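Long-range contacts in X-ray repair cross complementing protein 1 variant (Homo sapiens, PDB 6WH1), which probably acts as a scaffold in DNA single-strand break repair, assembling repair complexes and restraining PARP1, here represented by its C-terminal BRCT domain: residues A[4-9]-A[73-78]; A[40-45]-A[61-66]. All coordinates share one frame; numbering follows the deposited sequence.

Overall arrangement
Both contacts belong to a single BRCT domain, a parallel four-stranded sheet in the order 35-36, 10-13, 46-48, 68-70, with helices packed against it. Contact 1 is the buried one: the turns before strand 10-13 set two phenylalanines on helix 72-81, and its chemistry is aromatic, aliphatic and sulfur. Contact 2 is only partly buried, pairing the loop before strand 46-48 with the chain that leaves helix 55-63 for strand 68-70, through carboxylates, an amide, backbone carbonyls and a water. Their centres lie about 18 Å apart, and contact 2 is nested in sequence within the loop that contact 1 closes. They meet where Gln45 OE1 comes 3.2 Å from Lys9 CA.

Contact 1. Residues A[4-9]-A[73-78]; sequences DFFQGK and RWIYSC
Phe6 meets Ile75 and Cys78 with the outer end of its ring, joining the turns that lead into strand 10-13 to the last helix of the BRCT fold, 72-81. Its CG stands anti to the carbonyl carbon (chi1 -75°), and the far end of the ring reaches the helix: CZ lies 3.9 Å from Ile75 CD1. The sulfur of Cys78 sits at the ring's edge, near its plane, with SG 4.0 Å from Phe6 CZ. Trp74 comes in obliquely, its six-membered ring inclined at 49° to that of Phe6, with centroids 5.7 Å apart; its NE1 is hydrogen-bonded to Leu85 O. Phe5 CG lies between its own backbone N and carbonyl carbon (chi1 47°). The ring beyond it carries CE1 over one face of Phe6, offset toward the rim, and to 4.2 Å from Cys78 CB. Phe32 and Phe11 extend the aromatic cluster beside Phe5 and Phe6 respectively. An alanine in place of Phe6 would probably open a gap between the turn and the helix, leaving Ile75 CD1 and Cys78 SG without their ring partner. On the helix side, Phe5 CZ comes 3.9 Å from the backbone O of Cys78.

Contact 2. Residues A[40-45]-A[61-66]; sequences MSDRVQ and LMDNPS
Asp42 and Asn64 bring together two loops of the BRCT domain, a type I turn from Ser41 to Val44 ahead of strand 46-48 and the chain running from helix 55-63 to strand 68-70. Packing first: the two side chains meet at their bases, Asp42 CB 4.1 Å from Asn64 CB. Asn64, with CG anti to its backbone N (chi1 178°), brings that carbon to 3.5 Å from Asp42 O, near the Val44 carbonyl; which amide atom faces the carbonyls is doubtful. Charge comes next. Asp42 OD2 and Asp63 OD2 are 3.6 Å apart, their carboxylate planes turned by 71°; two like charges so close would probably repel unless solvent or a proton eases them. Within the turn, Ser41 OG accepts from Arg43 N at 3.0 Å, an ST turn, while Arg43 NH1 makes a salt bridge to Glu37. Gln45 ties the end of this loop to the sheet, its OE1 accepting from the backbone N of His10. Water supplies the last link between the loops: one molecule donates to both backbone carbonyls, lying 2.7 Å from Gln45 O and 2.6 Å from Ser66 O.

Contact 1. Residues A[4-9]-A[73-78]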
loop_
_atom_site.group_PDB
_atom_site.type_symbol
_atom_site.label_atom_id
_atom_site.label_comp_id
_atom_site.label_asym_id
_atom_site.label_seq_id
_atom_site.Cartn_x
_atom_site.Cartn_y
_atom_site.Cartn_z
ATOM N N ASP A 4 -6.461 11.229 -4.090
ATOM C CA ASP A 4 -5.655 11.556 -2.919
ATOM C C ASP A 4 -6.509 11.645 -1.665
ATOM O O ASP A 4 -6.215 12.419 -0.753
ATOM C CB ASP A 4 -4.933 12.879 -3.137
ATOM C CG ASP A 4 -5.852 13.936 -3.723
ATOM O OD1 ASP A 4 -7.061 13.645 -3.864
ATOM O OD2 ASP A 4 -5.378 15.053 -4.025
ATOM N N PHE A 5 -7.590 10.878 -1.585
ATOM C CA PHE A 5 -8.534 11.109 -0.496
ATOM C C PHE A 5 -8.146 10.419 0.806
ATOM O O PHE A 5 -8.856 10.590 1.802
ATOM C CB PHE A 5 -9.950 10.687 -0.903
ATOM C CG PHE A 5 -10.024 9.346 -1.554
ATOM C CD1 PHE A 5 -9.893 8.190 -0.804
ATOM C CD2 PHE A 5 -10.247 9.241 -2.913
ATOM C CE1 PHE A 5 -9.972 6.955 -1.402
ATOM C CE2 PHE A 5 -10.328 8.010 -3.516
ATOM C CZ PHE A 5 -10.192 6.864 -2.761
ATOM N N PHE A 6 -7.055 9.654 0.832
ATOM C CA PHE A 6 -6.493 9.146 2.077
ATOM C C PHE A 6 -5.313 9.976 2.562
ATOM O O PHE A 6 -4.696 9.619 3.569
ATOM C CB PHE A 6 -6.040 7.688 1.917
ATOM C CG PHE A 6 -7.161 6.687 1.879
ATOM C CD1 PHE A 6 -8.457 7.047 2.209
ATOM C CD2 PHE A 6 -6.906 5.373 1.516
ATOM C CE1 PHE A 6 -9.482 6.112 2.165
ATOM C CE2 PHE A 6 -7.924 4.435 1.473
ATOM C CZ PHE A 6 -9.213 4.804 1.798
ATOM N N GLN A 7 -4.978 11.062 1.864
ATOM C CA GLN A 7 -3.783 11.835 2.189
ATOM C C GLN A 7 -3.852 12.358 3.618
ATOM O O GLN A 7 -4.884 12.873 4.057
ATOM C CB GLN A 7 -3.622 12.993 1.202
ATOM N N GLY A 8 -2.746 12.214 4.348
ATOM C CA GLY A 8 -2.685 12.628 5.735
ATOM C C GLY A 8 -3.265 11.646 6.732
ATOM O O GLY A 8 -3.175 11.895 7.943
ATOM N N LYS A 9 -3.850 10.542 6.272
ATOM C CA LYS A 9 -4.489 9.566 7.147
ATOM C C LYS A 9 -3.537 8.405 7.402
ATOM O O LYS A 9 -2.983 7.828 6.461
ATOM C CB LYS A 9 -5.795 9.055 6.534
ATOM C CG LYS A 9 -6.899 10.101 6.463
ATOM C CD LYS A 9 -8.110 9.576 5.707
ATOM C CE LYS A 9 -9.397 10.217 6.208
ATOM N NZ LYS A 9 -9.304 11.700 6.210
ATOM N N ARG A 73 -13.526 -3.832 4.090
ATOM C CA ARG A 73 -14.503 -3.476 3.069
ATOM C C ARG A 73 -14.608 -1.967 2.897
ATOM O O ARG A 73 -14.977 -1.496 1.816
ATOM C CB ARG A 73 -15.873 -4.070 3.396
ATOM C CG ARG A 73 -16.800 -4.092 2.188
ATOM C CD ARG A 73 -18.223 -4.448 2.558
ATOM N NE ARG A 73 -19.191 -3.790 1.683
ATOM C CZ ARG A 73 -20.467 -3.601 1.998
ATOM N NH1 ARG A 73 -20.930 -4.028 3.166
ATOM N NH2 ARG A 73 -21.281 -2.989 1.148
ATOM N N TRP A 74 -14.288 -1.196 3.938
ATOM C CA TRP A 74 -14.219 0.253 3.780
ATOM C C TRP A 74 -13.233 0.630 2.686
ATOM O O TRP A 74 -13.557 1.407 1.781
ATOM C CB TRP A 74 -13.816 0.914 5.097
ATOM C CG TRP A 74 -13.648 2.405 4.998
ATOM C CD1 TRP A 74 -14.446 3.274 4.310
ATOM C CD2 TRP A 74 -12.618 3.201 5.603
ATOM N NE1 TRP A 74 -13.981 4.560 4.453
ATOM C CE2 TRP A 74 -12.861 4.543 5.243
ATOM C CE3 TRP A 74 -11.520 2.911 6.418
ATOM C CZ2 TRP A 74 -12.044 5.593 5.668
ATOM C CZ3 TRP A 74 -10.708 3.956 6.839
ATOM C CH2 TRP A 74 -10.975 5.279 6.461
ATOM N N ILE A 75 -12.015 0.090 2.761
ATOM C CA ILE A 75 -10.999 0.369 1.751
ATOM C C ILE A 75 -11.464 -0.114 0.383
ATOM O O ILE A 75 -11.329 0.597 -0.627
ATOM C CB ILE A 75 -9.664 -0.281 2.159
ATOM C CG1 ILE A 75 -9.336 0.028 3.625
ATOM C CG2 ILE A 75 -8.546 0.174 1.247
ATOM C CD1 ILE A 75 -8.926 1.458 3.874
ATOM N N TYR A 76 -12.019 -1.330 0.328
ATOM C CA TYR A 76 -12.454 -1.876 -0.958
ATOM C C TYR A 76 -13.488 -0.973 -1.619
ATOM O O TYR A 76 -13.365 -0.623 -2.798
ATOM C CB TYR A 76 -13.022 -3.283 -0.783
ATOM C CG TYR A 76 -12.055 -4.268 -0.186
ATOM C CD1 TYR A 76 -10.707 -4.230 -0.514
ATOM C CD2 TYR A 76 -12.488 -5.234 0.710
ATOM C CE1 TYR A 76 -9.818 -5.126 0.035
ATOM C CE2 TYR A 76 -11.609 -6.135 1.264
ATOM C CZ TYR A 76 -10.275 -6.078 0.922
ATOM O OH TYR A 76 -9.391 -6.972 1.472
ATOM N N SER A 77 -14.522 -0.582 -0.870
ATOM C CA SER A 77 -15.587 0.235 -1.444
ATOM C C SER A 77 -15.127 1.655 -1.718
ATOM O O SER A 77 -15.638 2.298 -2.643
ATOM C CB SER A 77 -16.808 0.241 -0.523
ATOM O OG SER A 77 -17.041 -1.038 0.033
ATOM N N CYS A 78 -14.183 2.168 -0.925
ATOM C CA CYS A 78 -13.557 3.437 -1.265
ATOM C C CYS A 78 -12.920 3.358 -2.641
ATOM O O CYS A 78 -13.014 4.299 -3.436
ATOM C CB CYS A 78 -12.514 3.813 -0.214
ATOM S SG CYS A 78 -13.140 4.697 1.230
#

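Contact 2. Residues A[40-45]-A[61-66]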
loop_
_atom_site.group_PDB
_atom_site.type_symbol
_atom_site.label_atom_id
_atom_site.label_comp_id
_atom_site.label_asym_id
_atom_site.label_seq_id
_atom_site.Cartn_x
_atom_site.Cartn_y
_atom_site.Cartn_z
ATOM N N MET A 40 1.630 0.003 15.575
ATOM C CA MET A 40 0.594 0.782 16.227
ATOM C C MET A 40 1.224 1.890 17.067
ATOM O O MET A 40 2.303 1.727 17.643
ATOM C CB MET A 40 -0.267 -0.128 17.105
ATOM C CG MET A 40 -1.495 0.549 17.673
ATOM S SD MET A 40 -2.460 1.329 16.368
ATOM C CE MET A 40 -3.597 2.304 17.353
ATOM N N SER A 41 0.547 3.034 17.114
ATOM C CA SER A 41 0.951 4.142 17.970
ATOM C C SER A 41 -0.229 5.093 18.076
ATOM O O SER A 41 -1.246 4.926 17.398
ATOM C CB SER A 41 2.192 4.864 17.427
ATOM O OG SER A 41 1.851 5.735 16.356
ATOM N N ASP A 42 -0.082 6.105 18.932
ATOM C CA ASP A 42 -1.135 7.109 19.018
ATOM C C ASP A 42 -1.173 8.025 17.803
ATOM O O ASP A 42 -2.045 8.896 17.737
ATOM C CB ASP A 42 -0.986 7.935 20.298
ATOM C CG ASP A 42 0.398 8.532 20.456
ATOM O OD1 ASP A 42 0.865 9.235 19.535
ATOM O OD2 ASP A 42 1.016 8.302 21.515
ATOM N N ARG A 43 -0.254 7.857 16.851
ATOM C CA ARG A 43 -0.318 8.552 15.575
ATOM C C ARG A 43 -1.180 7.822 14.552
ATOM O O ARG A 43 -1.502 8.405 13.510
ATOM C CB ARG A 43 1.092 8.749 15.009
ATOM C CG ARG A 43 2.027 9.505 15.938
ATOM C CD ARG A 43 3.444 9.552 15.385
ATOM N NE ARG A 43 4.313 8.561 16.015
ATOM C CZ ARG A 43 4.501 7.328 15.555
ATOM N NH1 ARG A 43 3.881 6.928 14.453
ATOM N NH2 ARG A 43 5.310 6.494 16.196
ATOM N N VAL A 44 -1.552 6.568 14.818
ATOM C CA VAL A 44 -2.444 5.836 13.925
ATOM C C VAL A 44 -3.854 6.394 14.053
ATOM O O VAL A 44 -4.358 6.593 15.164
ATOM C CB VAL A 44 -2.418 4.334 14.249
ATOM C CG1 VAL A 44 -3.621 3.629 13.616
ATOM C CG2 VAL A 44 -1.106 3.707 13.784
ATOM N N GLN A 45 -4.506 6.641 12.914
ATOM C CA GLN A 45 -5.871 7.147 12.919
ATOM C C GLN A 45 -6.915 6.110 12.529
ATOM O O GLN A 45 -8.089 6.280 12.878
ATOM C CB GLN A 45 -6.001 8.354 11.979
ATOM C CG GLN A 45 -5.362 9.624 12.511
ATOM C CD GLN A 45 -4.348 10.200 11.552
ATOM O OE1 GLN A 45 -4.402 9.952 10.347
ATOM N NE2 GLN A 45 -3.412 10.978 12.079
ATOM N N LEU A 61 -7.607 2.964 22.490
ATOM C CA LEU A 61 -8.542 4.085 22.551
ATOM C C LEU A 61 -8.192 5.035 23.688
ATOM O O LEU A 61 -8.177 6.259 23.509
ATOM C CB LEU A 61 -9.969 3.570 22.719
ATOM C CG LEU A 61 -10.793 3.479 21.443
ATOM C CD1 LEU A 61 -12.070 2.696 21.700
ATOM C CD2 LEU A 61 -11.094 4.872 20.918
ATOM N N MET A 62 -7.915 4.486 24.874
ATOM C CA MET A 62 -7.609 5.337 26.023
ATOM C C MET A 62 -6.363 6.190 25.800
ATOM O O MET A 62 -6.177 7.189 26.501
ATOM C CB MET A 62 -7.449 4.490 27.287
ATOM C CG MET A 62 -8.752 3.881 27.796
ATOM S SD MET A 62 -10.226 4.794 27.279
ATOM C CE MET A 62 -11.506 3.931 28.191
ATOM N N ASP A 63 -5.514 5.825 24.838
ATOM C CA ASP A 63 -4.323 6.596 24.506
ATOM C C ASP A 63 -4.465 7.405 23.223
ATOM O O ASP A 63 -3.618 8.265 22.958
ATOM C CB ASP A 63 -3.104 5.665 24.397
ATOM C CG ASP A 63 -1.793 6.424 24.315
ATOM O OD1 ASP A 63 -1.638 7.430 25.042
ATOM O OD2 ASP A 63 -0.921 6.023 23.517
ATOM N N ASN A 64 -5.501 7.155 22.423
ATOM C CA ASN A 64 -5.750 7.931 21.208
ATOM C C ASN A 64 -7.253 8.045 20.989
ATOM O O ASN A 64 -7.866 7.229 20.288
ATOM C CB ASN A 64 -5.060 7.307 19.996
ATOM C CG ASN A 64 -5.333 8.069 18.715
ATOM O OD1 ASN A 64 -5.216 7.514 17.621
ATOM N ND2 ASN A 64 -5.702 9.339 18.839
ATOM N N PRO A 65 -7.875 9.088 21.549
ATOM C CA PRO A 65 -9.351 9.144 21.578
ATOM C C PRO A 65 -10.007 9.201 20.205
ATOM O O PRO A 65 -11.147 8.748 20.061
ATOM C CB PRO A 65 -9.633 10.418 22.386
ATOM C CG PRO A 65 -8.348 10.716 23.125
ATOM C CD PRO A 65 -7.255 10.248 22.222
ATOM N N SER A 66 -9.335 9.742 19.191
ATOM C CA SER A 66 -9.926 9.896 17.867
ATOM C C SER A 66 -9.738 8.670 16.985
ATOM O O SER A 66 -10.081 8.716 15.800
ATOM C CB SER A 66 -9.341 11.125 17.171
ATOM O OG SER A 66 -7.933 11.017 17.049
HETATM O O HOH W 1 -9.615 8.450 13.260
#